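Predicted component of a thermophile-specific DNA repair system, contains a RAMP domain (PDB 4N0L) binds RNA as Csm3, a RAMP-family protein of the type III-A CRISPR antiviral system, and may also act as an endonuclease. Local coordinates at residues A[272-277]-A[319-324]; A[186-191]-A[220-225]. One frame throughout, in Å; residues are numbered along the deposited sequence.

Both contacts belong to one five-stranded antiparallel sheet of the RRM-like RAMP fold. In contact 1, strand 268-278 is joined to edge strand 318-321; in contact 2, helix 181-191 is set against the start of strand 223-231. Strand 7-16 runs between 223-231 and 268-278 and ties the two together: its Val11 bonds to the backbone of Ala273 and Ala274, its Leu16 to that of Gly221 and Ser222. The contacts do not touch. Their centres are 24 Å apart and their nearest atoms about 9 Å, and along the chain contact 2 closes before contact 1 opens. Both lie away from the zinc ion held by His86, Cys88, Cys115 and Cys118.

Contact 1. Residues A[272-277]-A[319-324]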
# COMPACT_ATOMS: atom_id res chain seq x y z
N ILE A 272 0.43 14.01 1.49
CA ILE A 272 0.30 13.78 0.06
C ILE A 272 -0.13 15.07 -0.64
O ILE A 272 -1.25 15.54 -0.47
CB ILE A 272 -0.71 12.66 -0.23
CG1 ILE A 272 -0.27 11.37 0.47
CG2 ILE A 272 -0.85 12.45 -1.73
CD1 ILE A 272 -1.32 10.28 0.49
N ALA A 273 0.78 15.62 -1.43
CA ALA A 273 0.57 16.93 -2.04
C ALA A 273 -0.24 16.86 -3.33
O ALA A 273 -0.97 17.80 -3.66
CB ALA A 273 1.91 17.60 -2.31
N ALA A 274 -0.14 15.75 -4.05
CA ALA A 274 -0.80 15.64 -5.34
C ALA A 274 -1.00 14.21 -5.82
O ALA A 274 -0.23 13.31 -5.48
CB ALA A 274 -0.03 16.42 -6.39
N LEU A 275 -2.07 14.01 -6.59
CA LEU A 275 -2.26 12.78 -7.35
C LEU A 275 -1.97 13.06 -8.82
O LEU A 275 -2.66 13.87 -9.45
CB LEU A 275 -3.68 12.24 -7.18
CG LEU A 275 -4.00 11.31 -6.01
CD1 LEU A 275 -3.30 11.74 -4.72
CD2 LEU A 275 -5.51 11.25 -5.79
N CYS A 276 -0.97 12.39 -9.38
CA CYS A 276 -0.52 12.68 -10.73
C CYS A 276 -0.83 11.54 -11.69
O CYS A 276 -0.31 10.43 -11.56
CB CYS A 276 0.99 12.96 -10.73
SG CYS A 276 1.49 14.24 -9.54
N ALA A 277 -1.69 11.82 -12.67
CA ALA A 277 -2.24 10.79 -13.54
C ALA A 277 -1.68 10.84 -14.96
O ALA A 277 -1.53 11.91 -15.55
CB ALA A 277 -3.75 10.88 -13.57
N VAL A 319 -2.85 16.68 -13.17
CA VAL A 319 -2.33 16.73 -11.81
C VAL A 319 -3.40 17.24 -10.86
O VAL A 319 -3.88 18.37 -11.00
CB VAL A 319 -1.08 17.64 -11.71
CG1 VAL A 319 -0.70 17.86 -10.25
CG2 VAL A 319 0.08 17.04 -12.49
N ILE A 320 -3.78 16.41 -9.89
CA ILE A 320 -4.74 16.82 -8.87
C ILE A 320 -4.00 17.23 -7.60
O ILE A 320 -3.45 16.38 -6.90
CB ILE A 320 -5.74 15.71 -8.52
CG1 ILE A 320 -6.37 15.13 -9.79
CG2 ILE A 320 -6.80 16.22 -7.56
CD1 ILE A 320 -7.14 16.14 -10.60
N ARG A 321 -4.00 18.52 -7.30
CA ARG A 321 -3.29 19.04 -6.14
C ARG A 321 -4.23 19.16 -4.95
O ARG A 321 -5.43 19.35 -5.12
CB ARG A 321 -2.68 20.41 -6.44
CG ARG A 321 -1.60 20.40 -7.51
CD ARG A 321 -1.30 21.80 -8.00
NE ARG A 321 -0.08 21.83 -8.80
CZ ARG A 321 -0.04 21.62 -10.11
NH1 ARG A 321 1.11 21.66 -10.77
NH2 ARG A 321 -1.16 21.35 -10.77
N ALA A 322 -3.67 19.02 -3.75
CA ALA A 322 -4.42 19.28 -2.53
C ALA A 322 -4.92 20.72 -2.58
O ALA A 322 -6.03 21.03 -2.14
CB ALA A 322 -3.55 19.06 -1.31
N ARG A 323 -4.07 21.58 -3.13
CA ARG A 323 -4.36 23.00 -3.31
C ARG A 323 -5.58 23.25 -4.20
O ARG A 323 -6.27 24.26 -4.05
CB ARG A 323 -3.10 23.68 -3.88
CG ARG A 323 -3.31 24.98 -4.63
CD ARG A 323 -1.96 25.50 -5.15
NE ARG A 323 -1.88 25.49 -6.61
CZ ARG A 323 -0.75 25.33 -7.29
NH1 ARG A 323 0.39 25.14 -6.65
NH2 ARG A 323 -0.76 25.34 -8.62
N ASP A 324 -5.87 22.31 -5.09
CA ASP A 324 -7.05 22.39 -5.94
C ASP A 324 -8.34 22.07 -5.18
O ASP A 324 -9.42 22.53 -5.55
CB ASP A 324 -6.93 21.45 -7.15
CG ASP A 324 -5.74 21.78 -8.03
OD1 ASP A 324 -5.35 22.96 -8.08
OD2 ASP A 324 -5.22 20.85 -8.67
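Arg321, whose CG lies 4.4 Å from Ala274 CB across the strands, has Val319 CG1 over one face of its guanidinium, 3.6 Å above the plane and toward the rim; its NE forms a salt bridge with Asp297 OD1. Arg321 CD in turn sits over the centre of one face of the Arg323 guanidinium. Val319 CG1, anti to the backbone N (chi1 171°), also reaches Ala274 CB at 4.2 Å and Cys276 SG at 4.3 Å.

Antiparallel pairing carries the rest. Leu275 and Ile320 are a hydrogen-bonded pair, Leu275 N to Ile320 O at 2.8 Å and Ile320 N to Leu275 O at 2.8 Å. Ala322 N adds a bond to Ala273 O (3.0 Å), just as the chain turns out of the strand. There Asp324 OD2 accepts Arg321 N at 3.0 Å, from above the carboxylate plane.

Strand 268-278 is thus held between edge strand 318-321 and strand 7-16, where Ala273 and Ala274 share Val11 as their partner, a classic beta bulge. Phe292 of strand 290-292 packs against Ala274, Cys276 and Arg321, while on the opposite face Leu275 meets Met246 of helix 238-255.

Contact 2. Residues A[186-191]-A[220-225]; sequences DVFERA and KGSRFG
Val187 lays its two methyls against the turn that leads into strand 223-231. CG1 touches Ser222 OG at 3.6 Å and comes within 4.1 Å of Ser222 N, while CG2 rests 4.0 Å from Gly221 O. With CG1 anti to the backbone N (chi1 180°), the valine's branches divide the work, one on the serine and one on the glycine carbonyl.

The next residue of the helix brings an aromatic rim to the same hydroxyl. Phe188 CE1 lies 3.5 Å from Ser222 OG, which sits at the ring edge and near the ring plane, and 4.2 Å from Ser222 CB. Ser222 OG is therefore met by a methyl and by a ring edge, from two directions roughly at right angles, with no hydrogen bond running across the contact. Its polar need is met from its own side, by a hydrogen bond to Pro219 O just before the turn. Gly221 enters that turn with a positive phi of 95°; at this backbone shape a beta carbon would collide with Lys220 O, so glycine fits here.

Within the helix, Asp186 and Arg190 are linked one turn apart by a salt bridge, OD2 to NE at 2.9 Å, although its hydrogen-bond geometry is weak.

Phe188 also touches Pro194, Pro219 and Val218 of strand 217-218. Earlier in helix 181-191, Thr183 OG1 accepts Arg223 N and fastens the helix to the strand's first residue. Gly221 and Ser222 bond through their backbone to Leu16 at the end of strand 7-16, which sets helix 181-191 beside the place where strand 7-16 ends and its neighbour 223-231 begins.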
# COMPACT_ATOMS: atom_id res chain seq x y z
N ASP A 186 18.87 19.94 7.83
CA ASP A 186 18.28 20.64 8.96
C ASP A 186 17.99 19.71 10.14
O ASP A 186 18.57 19.86 11.21
CB ASP A 186 16.99 21.35 8.52
CG ASP A 186 16.37 22.19 9.63
OD1 ASP A 186 16.03 23.36 9.36
OD2 ASP A 186 16.22 21.68 10.76
N VAL A 187 17.07 18.76 9.95
CA VAL A 187 16.64 17.89 11.05
C VAL A 187 17.78 17.03 11.59
O VAL A 187 18.01 16.98 12.80
CB VAL A 187 15.49 16.97 10.62
CG1 VAL A 187 15.07 16.08 11.78
CG2 VAL A 187 14.31 17.79 10.13
N PHE A 188 18.49 16.35 10.70
CA PHE A 188 19.61 15.51 11.09
C PHE A 188 20.73 16.36 11.69
O PHE A 188 21.38 15.96 12.66
CB PHE A 188 20.14 14.71 9.90
CG PHE A 188 19.27 13.54 9.51
CD1 PHE A 188 18.13 13.23 10.23
CD2 PHE A 188 19.61 12.75 8.43
CE1 PHE A 188 17.34 12.16 9.88
CE2 PHE A 188 18.82 11.67 8.06
CZ PHE A 188 17.68 11.38 8.79
N GLU A 189 20.95 17.53 11.10
CA GLU A 189 22.03 18.41 11.53
C GLU A 189 21.76 19.00 12.91
O GLU A 189 22.66 19.09 13.74
CB GLU A 189 22.24 19.52 10.50
CG GLU A 189 23.66 20.04 10.43
CD GLU A 189 24.65 18.96 10.01
OE1 GLU A 189 24.53 18.46 8.87
OE2 GLU A 189 25.54 18.62 10.81
N ARG A 190 20.51 19.41 13.14
CA ARG A 190 20.10 19.95 14.44
C ARG A 190 20.33 18.97 15.58
O ARG A 190 20.66 19.37 16.69
CB ARG A 190 18.62 20.34 14.41
CG ARG A 190 18.31 21.74 13.89
CD ARG A 190 16.83 22.07 14.14
NE ARG A 190 16.33 23.10 13.23
CZ ARG A 190 16.60 24.39 13.34
N ALA A 191 20.17 17.68 15.28
CA ALA A 191 20.25 16.65 16.30
C ALA A 191 21.64 16.03 16.38
O ALA A 191 21.99 15.38 17.37
CB ALA A 191 19.21 15.57 16.04
N LYS A 220 12.59 12.69 15.58
CA LYS A 220 11.20 13.03 15.31
C LYS A 220 11.14 14.26 14.41
O LYS A 220 11.94 15.18 14.56
CB LYS A 220 10.45 13.27 16.63
CG LYS A 220 9.25 14.19 16.54
CD LYS A 220 8.65 14.41 17.91
CE LYS A 220 7.50 15.41 17.84
NZ LYS A 220 6.73 15.46 19.12
N GLY A 221 10.22 14.26 13.45
CA GLY A 221 10.12 15.36 12.51
C GLY A 221 10.86 15.10 11.21
O GLY A 221 10.76 15.88 10.26
N SER A 222 11.61 14.00 11.17
CA SER A 222 12.33 13.60 9.96
C SER A 222 11.35 13.34 8.82
O SER A 222 10.21 12.93 9.05
CB SER A 222 13.18 12.36 10.22
OG SER A 222 14.17 12.62 11.19
N ARG A 223 11.80 13.57 7.60
CA ARG A 223 10.91 13.47 6.46
C ARG A 223 11.53 12.67 5.32
O ARG A 223 12.69 12.87 4.95
CB ARG A 223 10.52 14.87 5.99
CG ARG A 223 9.66 15.61 7.00
CD ARG A 223 9.68 17.11 6.77
NE ARG A 223 9.11 17.84 7.90
CZ ARG A 223 7.91 18.40 7.91
NH1 ARG A 223 7.13 18.30 6.84
NH2 ARG A 223 7.48 19.05 8.98
N PHE A 224 10.76 11.73 4.80
CA PHE A 224 11.21 10.85 3.73
C PHE A 224 10.32 11.01 2.52
O PHE A 224 9.10 11.10 2.64
CB PHE A 224 11.25 9.39 4.21
CG PHE A 224 12.16 9.16 5.39
CD1 PHE A 224 11.78 9.51 6.67
CD2 PHE A 224 13.42 8.61 5.20
CE1 PHE A 224 12.62 9.31 7.75
CE2 PHE A 224 14.27 8.40 6.28
CZ PHE A 224 13.87 8.76 7.55
N GLY A 225 10.93 11.07 1.34
CA GLY A 225 10.20 11.24 0.10
C GLY A 225 9.15 10.17 -0.13
O GLY A 225 9.42 8.99 0.07